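Local coordinates for protein putative methylase (PDB 3LDU) that binds GTP in its Rossmann-like domain and is probably an RNA-binding methyltransferase that acts on guanines of ribosomal RNA, at residues E70-D75 with H150-T155; E79-I84 with K120-S125; S99-I104 with D113-V118. All blocks are in the same frame, centred on the assembly; numbering follows the deposited sequence.

Contact 1: residues E70-D75 with H150-T155; sequences EAKSFD and HKDKVT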
ATOM      1  N   GLU A  70      -3.181  17.684 -22.226  1.00 25.45           N
ATOM      2  CA  GLU A  70      -3.698  16.789 -23.242  1.00 29.39           C
ATOM      3  C   GLU A  70      -2.634  16.548 -24.310  1.00 33.48           C
ATOM      4  O   GLU A  70      -1.901  17.458 -24.678  1.00 32.01           O
ATOM      5  CB  GLU A  70      -4.948  17.394 -23.873  1.00 31.73           C
ATOM      6  CG  GLU A  70      -5.593  16.508 -24.906  1.00 42.40           C
ATOM      7  CD  GLU A  70      -6.911  17.061 -25.369  1.00 50.85           C
ATOM      8  OE1 GLU A  70      -6.966  17.579 -26.506  1.00 57.53           O
ATOM      9  OE2 GLU A  70      -7.881  16.995 -24.586  1.00 48.81           O
ATOM     10  N   ALA A  71      -2.548  15.322 -24.806  1.00 28.25           N
ATOM     11  CA  ALA A  71      -1.652  15.024 -25.914  1.00 25.60           C
ATOM     12  C   ALA A  71      -2.279  13.945 -26.785  1.00 32.30           C
ATOM     13  O   ALA A  71      -2.441  12.817 -26.350  1.00 29.94           O
ATOM     14  CB  ALA A  71      -0.289  14.577 -25.408  1.00 32.75           C
ATOM     15  N   LYS A  72      -2.642  14.297 -28.013  1.00 29.51           N
ATOM     16  CA  LYS A  72      -3.272  13.337 -28.914  1.00 30.77           C
ATOM     17  C   LYS A  72      -2.319  12.854 -30.009  1.00 35.71           C
ATOM     18  O   LYS A  72      -2.656  11.971 -30.798  1.00 36.77           O
ATOM     19  CB  LYS A  72      -4.533  13.942 -29.534  1.00 31.57           C
ATOM     20  CG  LYS A  72      -5.665  14.153 -28.531  1.00 37.19           C
ATOM     21  CD  LYS A  72      -6.883  14.773 -29.201  1.00 46.98           C
ATOM     22  CE  LYS A  72      -8.004  15.070 -28.207  1.00 56.63           C
ATOM     23  NZ  LYS A  72      -8.709  13.842 -27.730  1.00 61.33           N
ATOM     24  N   SER A  73      -1.128  13.438 -30.059  1.00 31.36           N
ATOM     25  CA  SER A  73      -0.117  13.006 -31.015  1.00 27.79           C
ATOM     26  C   SER A  73       1.247  13.025 -30.354  1.00 27.46           C
ATOM     27  O   SER A  73       1.444  13.694 -29.342  1.00 27.14           O
ATOM     28  CB  SER A  73      -0.105  13.948 -32.217  1.00 31.44           C
ATOM     29  OG  SER A  73       0.372  15.229 -31.841  1.00 34.95           O
ATOM     30  N   PHE A  74       2.205  12.313 -30.933  1.00 28.34           N
ATOM     31  CA  PHE A  74       3.547  12.341 -30.380  1.00 27.08           C
ATOM     32  C   PHE A  74       4.188  13.731 -30.489  1.00 33.22           C
ATOM     33  O   PHE A  74       4.922  14.151 -29.601  1.00 28.98           O
ATOM     34  CB  PHE A  74       4.409  11.226 -30.973  1.00 27.10           C
ATOM     35  CG  PHE A  74       3.988   9.841 -30.517  1.00 28.70           C
ATOM     36  CD1 PHE A  74       4.244   9.421 -29.223  1.00 33.05           C
ATOM     37  CD2 PHE A  74       3.308   8.989 -31.371  1.00 35.07           C
ATOM     38  CE1 PHE A  74       3.846   8.168 -28.792  1.00 34.97           C
ATOM     39  CE2 PHE A  74       2.907   7.729 -30.948  1.00 35.64           C
ATOM     40  CZ  PHE A  74       3.181   7.321 -29.660  1.00 33.97           C
ATOM     41  N   ASP A  75       3.878  14.467 -31.554  1.00 31.49           N
ATOM     42  CA  ASP A  75       4.343  15.851 -31.655  1.00 32.85           C
ATOM     43  C   ASP A  75       3.815  16.695 -30.482  1.00 29.78           C
ATOM     44  O   ASP A  75       4.558  17.466 -29.872  1.00 31.04           O
ATOM     45  CB  ASP A  75       3.936  16.468 -32.999  1.00 32.68           C
ATOM     46  CG  ASP A  75       4.650  15.823 -34.180  1.00 43.47           C
ATOM     47  OD1 ASP A  75       5.810  15.387 -34.016  1.00 47.94           O
ATOM     48  OD2 ASP A  75       4.056  15.760 -35.279  1.00 47.53           O
ATOM     49  N   HIS A 150      -4.448   8.905 -19.663  1.00 18.67           N
ATOM     50  CA  HIS A 150      -5.790   8.361 -19.521  1.00 20.23           C
ATOM     51  C   HIS A 150      -6.733   9.243 -20.314  1.00 22.44           C
ATOM     52  O   HIS A 150      -6.799  10.452 -20.089  1.00 23.91           O
ATOM     53  CB  HIS A 150      -6.190   8.309 -18.050  1.00 25.01           C
ATOM     54  CG  HIS A 150      -7.579   7.795 -17.831  1.00 29.82           C
ATOM     55  ND1 HIS A 150      -7.882   6.451 -17.836  1.00 40.15           N
ATOM     56  CD2 HIS A 150      -8.744   8.445 -17.635  1.00 32.53           C
ATOM     57  CE1 HIS A 150      -9.177   6.295 -17.630  1.00 34.91           C
ATOM     58  NE2 HIS A 150      -9.726   7.492 -17.500  1.00 42.71           N
ATOM     59  N   LYS A 151      -7.414   8.644 -21.285  1.00 22.14           N
ATOM     60  CA  LYS A 151      -8.291   9.397 -22.170  1.00 21.42           C
ATOM     61  C   LYS A 151      -7.592  10.646 -22.712  1.00 28.41           C
ATOM     62  O   LYS A 151      -8.171  11.733 -22.749  1.00 26.33           O
ATOM     63  CB  LYS A 151      -9.586   9.765 -21.446  1.00 23.78           C
ATOM     64  CG  LYS A 151     -10.419   8.532 -21.083  1.00 29.30           C
ATOM     65  CD  LYS A 151     -11.761   8.895 -20.475  1.00 34.67           C
ATOM     66  CE  LYS A 151     -12.420   7.653 -19.873  1.00 42.18           C
ATOM     67  NZ  LYS A 151     -13.741   7.958 -19.243  1.00 45.52           N
ATOM     68  N   ASP A 152      -6.336  10.464 -23.110  1.00 21.48           N
ATOM     69  CA  ASP A 152      -5.518  11.510 -23.736  1.00 21.37           C
ATOM     70  C   ASP A 152      -4.998  12.596 -22.790  1.00 26.33           C
ATOM     71  O   ASP A 152      -4.334  13.530 -23.235  1.00 30.23           O
ATOM     72  CB  ASP A 152      -6.257  12.148 -24.916  1.00 21.73           C
ATOM     73  CG  ASP A 152      -6.651  11.135 -25.963  1.00 30.68           C
ATOM     74  OD1 ASP A 152      -5.864  10.199 -26.201  1.00 27.99           O
ATOM     75  OD2 ASP A 152      -7.747  11.275 -26.550  1.00 35.70           O
ATOM     76  N   LYS A 153      -5.276  12.472 -21.495  1.00 24.14           N
ATOM     77  CA  LYS A 153      -4.713  13.412 -20.527  1.00 24.51           C
ATOM     78  C   LYS A 153      -3.421  12.798 -19.991  1.00 23.44           C
ATOM     79  O   LYS A 153      -3.430  11.706 -19.429  1.00 22.96           O
ATOM     80  CB  LYS A 153      -5.684  13.682 -19.370  1.00 23.99           C
ATOM     81  CG  LYS A 153      -7.111  14.047 -19.808  1.00 38.89           C
ATOM     82  CD  LYS A 153      -8.147  13.753 -18.697  1.00 53.33           C
ATOM     83  CE  LYS A 153      -8.663  12.297 -18.729  1.00 52.61           C
ATOM     84  NZ  LYS A 153      -8.393  11.484 -17.484  1.00 39.77           N
ATOM     85  N   VAL A 154      -2.316  13.500 -20.186  1.00 26.27           N
ATOM     86  CA  VAL A 154      -1.004  13.010 -19.780  1.00 26.30           C
ATOM     87  C   VAL A 154      -0.659  13.600 -18.424  1.00 27.46           C
ATOM     88  O   VAL A 154      -0.796  14.799 -18.212  1.00 24.26           O
ATOM     89  CB  VAL A 154       0.064  13.464 -20.781  1.00 23.07           C
ATOM     90  CG1 VAL A 154       1.458  13.003 -20.341  1.00 23.68           C
ATOM     91  CG2 VAL A 154      -0.269  12.960 -22.196  1.00 23.54           C
ATOM     92  N   THR A 155      -0.235  12.755 -17.500  1.00 21.59           N
ATOM     93  CA  THR A 155       0.300  13.243 -16.239  1.00 21.53           C
ATOM     94  C   THR A 155       1.748  12.802 -16.169  1.00 19.65           C
ATOM     95  O   THR A 155       2.045  11.625 -16.333  1.00 20.69           O
ATOM     96  CB  THR A 155      -0.459  12.690 -15.031  1.00 26.45           C
ATOM     97  OG1 THR A 155      -1.801  13.199 -15.035  1.00 28.44           O
ATOM     98  CG2 THR A 155       0.230  13.131 -13.746  1.00 25.66           C
TER
HETATM   99  O   HOH W   1      -3.204  10.091 -26.161  1.00 27.73           O
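K72 reaches over the carboxylate of D152, the two side chains crossing at about a right angle. Its chain leaves with CG beside the backbone N (chi1 -69°), runs extended to CE and bends only at chi4, which puts NZ 3.0 Å from D152 OD2 in a salt bridge entering from above the carboxylate plane. The other oxygen, D152 OD1, takes the backbone N-H of K107 and a water that also donates to A71 O, so both ends of the buried carboxylate are engaged and its rotation is fixed. D152 sits in the type I' turn from H150 to K153, the hairpin between strands 145-150 and 153-159 of the THUMP-domain sheet. Strand 63-70 runs antiparallel beside it, and E70 and K153 form a non-hydrogen-bonded pair. Just past that pair, A71 N gives a nearly straight bond of 3.0 Å (164° at the hydrogen) to D152 O, approaching almost along the C=O axis. E70 CA comes within 3.3 Å of the same oxygen as a CA-H...O contact. Deeper in, the methyl of A71 meets V154 CG2 at 3.6 Å, the valine branch that lies beside its own backbone N.

Contact 2: residues E79-I84 with K120-S125; sequences ENTKRI and KAIVES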
ATOM      1  N   GLU A  79       6.147  18.486 -27.690  1.00 26.40           N
ATOM      2  CA  GLU A  79       6.120  19.931 -27.465  1.00 29.70           C
ATOM      3  C   GLU A  79       5.714  20.296 -26.035  1.00 26.44           C
ATOM      4  O   GLU A  79       6.328  21.168 -25.415  1.00 29.14           O
ATOM      5  CB  GLU A  79       5.222  20.631 -28.488  1.00 31.88           C
ATOM      6  CG  GLU A  79       5.801  20.623 -29.903  1.00 44.11           C
ATOM      7  CD  GLU A  79       7.092  21.442 -30.026  1.00 54.74           C
ATOM      8  OE1 GLU A  79       7.201  22.488 -29.345  1.00 60.46           O
ATOM      9  OE2 GLU A  79       7.991  21.045 -30.804  1.00 48.88           O
ATOM     10  N   ASN A  80       4.695  19.628 -25.503  1.00 23.85           N
ATOM     11  CA  ASN A  80       4.249  19.939 -24.148  1.00 24.18           C
ATOM     12  C   ASN A  80       5.250  19.524 -23.077  1.00 28.93           C
ATOM     13  O   ASN A  80       5.385  20.189 -22.052  1.00 29.09           O
ATOM     14  CB  ASN A  80       2.866  19.328 -23.873  1.00 27.61           C
ATOM     15  CG  ASN A  80       1.775  19.973 -24.708  1.00 41.22           C
ATOM     16  OD1 ASN A  80       1.925  21.107 -25.161  1.00 54.68           O
ATOM     17  ND2 ASN A  80       0.685  19.257 -24.927  1.00 37.61           N
ATOM     18  N   THR A  81       5.957  18.422 -23.311  1.00 21.86           N
ATOM     19  CA  THR A  81       6.908  17.944 -22.325  1.00 21.96           C
ATOM     20  C   THR A  81       8.152  18.831 -22.346  1.00 23.96           C
ATOM     21  O   THR A  81       8.706  19.177 -21.296  1.00 23.08           O
ATOM     22  CB  THR A  81       7.314  16.493 -22.617  1.00 22.32           C
ATOM     23  OG1 THR A  81       6.147  15.657 -22.582  1.00 23.92           O
ATOM     24  CG2 THR A  81       8.331  16.005 -21.576  1.00 22.54           C
ATOM     25  N   LYS A  82       8.573  19.197 -23.552  1.00 22.21           N
ATOM     26  CA  LYS A  82       9.769  20.007 -23.735  1.00 21.42           C
ATOM     27  C   LYS A  82       9.629  21.402 -23.118  1.00 32.95           C
ATOM     28  O   LYS A  82      10.604  21.951 -22.593  1.00 33.31           O
ATOM     29  CB  LYS A  82      10.118  20.125 -25.223  1.00 26.09           C
ATOM     30  CG  LYS A  82      11.384  20.948 -25.474  1.00 37.55           C
ATOM     31  CD  LYS A  82      11.774  20.979 -26.939  1.00 39.88           C
ATOM     32  CE  LYS A  82      12.950  21.937 -27.150  1.00 41.89           C
ATOM     33  NZ  LYS A  82      13.375  22.020 -28.571  1.00 42.06           N
ATOM     34  N   ARG A  83       8.425  21.968 -23.171  1.00 30.99           N
ATOM     35  CA  ARG A  83       8.210  23.328 -22.676  1.00 34.25           C
ATOM     36  C   ARG A  83       8.246  23.428 -21.155  1.00 34.04           C
ATOM     37  O   ARG A  83       8.378  24.515 -20.609  1.00 36.73           O
ATOM     38  CB  ARG A  83       6.912  23.933 -23.226  1.00 44.83           C
ATOM     39  CG  ARG A  83       5.654  23.091 -23.014  1.00 55.02           C
ATOM     40  CD  ARG A  83       5.119  23.140 -21.580  1.00 64.81           C
ATOM     41  NE  ARG A  83       3.827  22.460 -21.463  1.00 66.29           N
ATOM     42  CZ  ARG A  83       3.215  22.188 -20.313  1.00 67.32           C
ATOM     43  NH1 ARG A  83       3.775  22.529 -19.160  1.00 71.07           N
ATOM     44  NH2 ARG A  83       2.040  21.573 -20.315  1.00 65.22           N
ATOM     45  N   ILE A  84       8.108  22.297 -20.469  1.00 29.76           N
ATOM     46  CA  ILE A  84       8.250  22.271 -19.018  1.00 29.48           C
ATOM     47  C   ILE A  84       9.676  22.690 -18.671  1.00 32.61           C
ATOM     48  O   ILE A  84      10.609  22.348 -19.396  1.00 30.01           O
ATOM     49  CB  ILE A  84       7.980  20.861 -18.474  1.00 27.02           C
ATOM     50  CG1 ILE A  84       6.530  20.466 -18.751  1.00 27.81           C
ATOM     51  CG2 ILE A  84       8.311  20.767 -16.976  1.00 26.94           C
ATOM     52  CD1 ILE A  84       6.264  18.998 -18.528  1.00 28.09           C
ATOM     53  N   LYS A 120      13.344  12.271 -24.993  1.00 22.70           N
ATOM     54  CA  LYS A 120      13.893  13.242 -25.939  1.00 23.19           C
ATOM     55  C   LYS A 120      13.533  14.677 -25.542  1.00 25.23           C
ATOM     56  O   LYS A 120      14.383  15.577 -25.590  1.00 25.28           O
ATOM     57  CB  LYS A 120      13.403  12.931 -27.358  1.00 23.84           C
ATOM     58  CG  LYS A 120      13.982  13.829 -28.458  1.00 27.70           C
ATOM     59  CD  LYS A 120      13.600  13.258 -29.822  1.00 38.61           C
ATOM     60  CE  LYS A 120      13.026  14.306 -30.757  1.00 52.75           C
ATOM     61  NZ  LYS A 120      12.095  13.692 -31.756  1.00 51.21           N
ATOM     62  N   ALA A 121      12.274  14.894 -25.163  1.00 21.90           N
ATOM     63  CA  ALA A 121      11.807  16.221 -24.756  1.00 28.45           C
ATOM     64  C   ALA A 121      12.566  16.758 -23.549  1.00 26.32           C
ATOM     65  O   ALA A 121      12.968  17.927 -23.521  1.00 24.98           O
ATOM     66  CB  ALA A 121      10.309  16.196 -24.471  1.00 27.42           C
ATOM     67  N   ILE A 122      12.756  15.909 -22.547  1.00 23.84           N
ATOM     68  CA  ILE A 122      13.473  16.323 -21.346  1.00 24.17           C
ATOM     69  C   ILE A 122      14.945  16.618 -21.657  1.00 24.68           C
ATOM     70  O   ILE A 122      15.520  17.569 -21.134  1.00 27.63           O
ATOM     71  CB  ILE A 122      13.344  15.275 -20.219  1.00 23.92           C
ATOM     72  CG1 ILE A 122      11.868  15.098 -19.837  1.00 20.18           C
ATOM     73  CG2 ILE A 122      14.170  15.686 -18.995  1.00 24.56           C
ATOM     74  CD1 ILE A 122      11.624  14.093 -18.682  1.00 25.05           C
ATOM     75  N   VAL A 123      15.557  15.796 -22.501  1.00 22.01           N
ATOM     76  CA  VAL A 123      16.938  16.044 -22.893  1.00 24.06           C
ATOM     77  C   VAL A 123      17.028  17.418 -23.565  1.00 25.91           C
ATOM     78  O   VAL A 123      17.923  18.222 -23.254  1.00 27.28           O
ATOM     79  CB  VAL A 123      17.466  14.937 -23.834  1.00 24.83           C
ATOM     80  CG1 VAL A 123      18.730  15.391 -24.552  1.00 27.55           C
ATOM     81  CG2 VAL A 123      17.705  13.645 -23.058  1.00 27.12           C
ATOM     82  N   GLU A 124      16.093  17.693 -24.471  1.00 25.51           N
ATOM     83  CA  GLU A 124      16.091  18.970 -25.195  1.00 30.43           C
ATOM     84  C   GLU A 124      15.901  20.146 -24.238  1.00 31.68           C
ATOM     85  O   GLU A 124      16.584  21.170 -24.355  1.00 31.67           O
ATOM     86  CB  GLU A 124      14.989  18.988 -26.253  1.00 30.34           C
ATOM     87  CG  GLU A 124      15.305  18.190 -27.491  1.00 40.91           C
ATOM     88  CD  GLU A 124      15.592  19.090 -28.669  1.00 64.44           C
ATOM     89  OE1 GLU A 124      16.785  19.284 -28.988  1.00 68.07           O
ATOM     90  OE2 GLU A 124      14.622  19.618 -29.260  1.00 68.71           O
ATOM     91  N   SER A 125      14.970  19.988 -23.299  1.00 28.35           N
ATOM     92  CA  SER A 125      14.680  21.018 -22.301  1.00 30.12           C
ATOM     93  C   SER A 125      15.905  21.352 -21.442  1.00 34.40           C
ATOM     94  O   SER A 125      16.234  22.525 -21.236  1.00 32.94           O
ATOM     95  CB  SER A 125      13.520  20.591 -21.401  1.00 32.08           C
ATOM     96  OG  SER A 125      13.288  21.566 -20.395  1.00 29.50           O
TER
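E124 OE2 is gripped across the contact by one bond, the salt bridge from K82 NZ at 2.8 Å, which arrives well above the carboxylate plane (54° out of it). K82 is extended throughout, with CG anti to its backbone N (chi1 -179°), and lies obliquely across E124, so that its CE also packs on E124 CB at 3.7 Å. The glutamate bends at chi2 to bring its carboxylate up to the ammonium. At the other end of the contact, S125 OG, anti to its backbone N, donates 3.0 Å to I84 O, nearly along the C=O axis. The serine CB lies 3.4 Å from K82 O. On the side facing the sheet, where T81 also packs on F69, the packing is close: T81 CG2 and A121 CB meet at 3.5 Å, and the same threonine methyl touches I122 CG1 at 4.0 Å. T81 directs CG2, its branch anti to the backbone N, to this seam, while OG1 is bonded back to L77 O in its own helix. Helices 74-82 and 111-129 of the THUMP domain thus come together over small residues, with A121 and K82 CA atoms only 4.4 Å apart. The salt bridge joins partly exposed side chains, whereas the serine bond is buried and uncharged. I84 O, just beyond helix 74-82, is thereby satisfied from the neighbouring helix, and the chain leaving the helix is bonded directly to helix 111-129.

Contact 3: residues S99-I104 with D113-V118; sequences SKASSI and DVQAIV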
ATOM      1  N   SER A  99      11.053   5.631 -16.222  1.00 24.66           N
ATOM      2  CA  SER A  99      11.012   4.302 -15.641  1.00 32.14           C
ATOM      3  C   SER A  99       9.776   3.537 -16.055  1.00 35.03           C
ATOM      4  O   SER A  99       9.784   2.305 -16.083  1.00 38.80           O
ATOM      5  CB  SER A  99      11.109   4.387 -14.118  1.00 38.61           C
ATOM      6  OG  SER A  99      12.366   4.933 -13.745  1.00 41.35           O
ATOM      7  N   LYS A 100       8.717   4.260 -16.398  1.00 31.03           N
ATOM      8  CA  LYS A 100       7.433   3.606 -16.644  1.00 38.26           C
ATOM      9  C   LYS A 100       6.470   4.523 -17.382  1.00 35.73           C
ATOM     10  O   LYS A 100       6.426   5.733 -17.112  1.00 32.18           O
ATOM     11  CB  LYS A 100       6.804   3.201 -15.313  1.00 43.87           C
ATOM     12  CG  LYS A 100       5.437   2.559 -15.436  1.00 43.94           C
ATOM     13  CD  LYS A 100       4.865   2.278 -14.057  1.00 50.42           C
ATOM     14  CE  LYS A 100       3.620   1.409 -14.115  1.00 52.88           C
ATOM     15  NZ  LYS A 100       3.012   1.267 -12.760  1.00 51.97           N
ATOM     16  N   ALA A 101       5.710   3.953 -18.319  1.00 27.09           N
ATOM     17  CA  ALA A 101       4.601   4.689 -18.926  1.00 21.64           C
ATOM     18  C   ALA A 101       3.377   3.803 -18.966  1.00 23.92           C
ATOM     19  O   ALA A 101       3.474   2.612 -19.278  1.00 29.83           O
ATOM     20  CB  ALA A 101       4.953   5.159 -20.329  1.00 22.08           C
ATOM     21  N   SER A 102       2.229   4.373 -18.613  1.00 18.76           N
ATOM     22  CA  SER A 102       0.968   3.643 -18.681  1.00 18.10           C
ATOM     23  C   SER A 102       0.028   4.438 -19.568  1.00 24.24           C
ATOM     24  O   SER A 102      -0.021   5.656 -19.472  1.00 23.58           O
ATOM     25  CB  SER A 102       0.365   3.487 -17.277  1.00 24.22           C
ATOM     26  OG  SER A 102       1.264   2.862 -16.384  1.00 38.83           O
ATOM     27  N   SER A 103      -0.712   3.756 -20.436  1.00 20.37           N
ATOM     28  CA  SER A 103      -1.636   4.449 -21.325  1.00 16.79           C
ATOM     29  C   SER A 103      -2.944   3.679 -21.399  1.00 21.96           C
ATOM     30  O   SER A 103      -2.944   2.498 -21.727  1.00 23.28           O
ATOM     31  CB  SER A 103      -1.038   4.592 -22.721  1.00 26.37           C
ATOM     32  OG  SER A 103      -1.960   5.245 -23.572  1.00 27.00           O
ATOM     33  N   ILE A 104      -4.035   4.372 -21.084  1.00 21.08           N
ATOM     34  CA  ILE A 104      -5.371   3.773 -20.984  1.00 22.25           C
ATOM     35  C   ILE A 104      -6.384   4.596 -21.792  1.00 20.46           C
ATOM     36  O   ILE A 104      -6.517   5.810 -21.587  1.00 22.56           O
ATOM     37  CB  ILE A 104      -5.814   3.703 -19.507  1.00 21.52           C
ATOM     38  CG1 ILE A 104      -4.889   2.763 -18.720  1.00 27.39           C
ATOM     39  CG2 ILE A 104      -7.273   3.239 -19.403  1.00 26.36           C
ATOM     40  CD1 ILE A 104      -5.082   2.822 -17.219  1.00 31.10           C
ATOM     41  N   ASP A 113       7.086   4.050 -26.952  1.00 25.10           N
ATOM     42  CA  ASP A 113       7.257   5.261 -27.754  1.00 25.53           C
ATOM     43  C   ASP A 113       6.977   6.521 -26.944  1.00 27.21           C
ATOM     44  O   ASP A 113       7.648   7.556 -27.125  1.00 23.50           O
ATOM     45  CB  ASP A 113       6.396   5.212 -29.012  1.00 26.62           C
ATOM     46  CG  ASP A 113       6.856   4.137 -29.973  1.00 39.47           C
ATOM     47  OD1 ASP A 113       8.069   4.102 -30.285  1.00 39.85           O
ATOM     48  OD2 ASP A 113       6.017   3.314 -30.396  1.00 40.00           O
ATOM     49  N   VAL A 114       6.004   6.427 -26.039  1.00 26.92           N
ATOM     50  CA  VAL A 114       5.727   7.513 -25.102  1.00 25.18           C
ATOM     51  C   VAL A 114       6.990   7.787 -24.276  1.00 26.20           C
ATOM     52  O   VAL A 114       7.391   8.943 -24.087  1.00 22.39           O
ATOM     53  CB  VAL A 114       4.545   7.173 -24.173  1.00 24.60           C
ATOM     54  CG1 VAL A 114       4.494   8.107 -22.965  1.00 21.72           C
ATOM     55  CG2 VAL A 114       3.227   7.198 -24.942  1.00 20.02           C
ATOM     56  N   GLN A 115       7.620   6.719 -23.800  1.00 21.61           N
ATOM     57  CA  GLN A 115       8.828   6.838 -22.987  1.00 20.93           C
ATOM     58  C   GLN A 115       9.952   7.510 -23.766  1.00 24.49           C
ATOM     59  O   GLN A 115      10.628   8.386 -23.232  1.00 23.54           O
ATOM     60  CB  GLN A 115       9.315   5.475 -22.490  1.00 25.26           C
ATOM     61  CG  GLN A 115       8.415   4.806 -21.445  1.00 23.75           C
ATOM     62  CD  GLN A 115       8.924   3.402 -21.128  1.00 33.79           C
ATOM     63  OE1 GLN A 115       8.720   2.475 -21.905  1.00 37.12           O
ATOM     64  NE2 GLN A 115       9.633   3.255 -20.008  1.00 31.11           N
ATOM     65  N   ALA A 116      10.156   7.086 -25.013  1.00 20.21           N
ATOM     66  CA  ALA A 116      11.244   7.629 -25.825  1.00 21.17           C
ATOM     67  C   ALA A 116      11.028   9.106 -26.115  1.00 21.25           C
ATOM     68  O   ALA A 116      11.966   9.883 -26.048  1.00 22.09           O
ATOM     69  CB  ALA A 116      11.391   6.866 -27.135  1.00 25.06           C
ATOM     70  N   ILE A 117       9.799   9.479 -26.461  1.00 24.93           N
ATOM     71  CA  ILE A 117       9.494  10.864 -26.808  1.00 24.76           C
ATOM     72  C   ILE A 117       9.655  11.779 -25.589  1.00 21.94           C
ATOM     73  O   ILE A 117      10.205  12.879 -25.695  1.00 22.44           O
ATOM     74  CB  ILE A 117       8.079  11.007 -27.421  1.00 26.20           C
ATOM     75  CG1 ILE A 117       8.041  10.411 -28.835  1.00 25.24           C
ATOM     76  CG2 ILE A 117       7.638  12.475 -27.445  1.00 24.88           C
ATOM     77  CD1 ILE A 117       8.680  11.301 -29.906  1.00 28.22           C
ATOM     78  N   VAL A 118       9.187  11.322 -24.432  1.00 21.24           N
ATOM     79  CA  VAL A 118       9.361  12.094 -23.209  1.00 22.69           C
ATOM     80  C   VAL A 118      10.850  12.241 -22.873  1.00 23.98           C
ATOM     81  O   VAL A 118      11.299  13.326 -22.508  1.00 23.17           O
ATOM     82  CB  VAL A 118       8.552  11.484 -22.016  1.00 19.83           C
ATOM     83  CG1 VAL A 118       9.005  12.061 -20.686  1.00 21.75           C
ATOM     84  CG2 VAL A 118       7.060  11.740 -22.216  1.00 21.02           C
TER
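Q115 sets its CG against the methyl of A101, 3.7 Å from A101 CB. This CG stands anti to the carbonyl carbon and beside the backbone N (chi1 -69°), and the chain runs straight on past it. The amide is then turned by chi3 (-77°), which takes NE2 alongside the backbone at the start of the strand, 3.9 Å from K100 N. That approach is packing; the hydrogen bond of NE2 goes to I98 O, one residue before S99, so the side chain ties the helix to the strand backbone while its CG rests on A101. V114 points toward the strand from the preceding position of the helix. Its CG1, anti to the backbone N, touches A101 CB at 4.0 Å, so the one small methyl is met by two neighbouring helix residues. Strand 98-104 is the outermost strand at this end of the THUMP-domain sheet, and helix 111-129 packs across its face, the short axes passing 8.2 Å apart at 124°. A101 and S103 point to the helix side, whereas K100 and S102 point away from it. S103 OG is bonded to L108 O in the connection leading to the helix. V114 also packs on V147 of the adjacent strand 145-150, which carries the helix face from the edge strand further into the sheet.

From the N terminus, strand 63-70 ends at contact 1, whose second segment arrives 75 residues later at the hairpin before strand 153-159. Helix 74-82 starts within the first segment of contact 1 and ends in contact 2, where it joins helix 111-129 and closes a shorter loop. Contact 3 lies inside that loop: strand 98-104 turns back and is met by an earlier part of helix 111-129. The three are therefore nested, 3 within 2 within 1, and none cross. Contact 1 ties strands, contact 2 the two helices, contact 3 helix to sheet edge. F74 packs on D113 and I117, and T81 on V118, linking them.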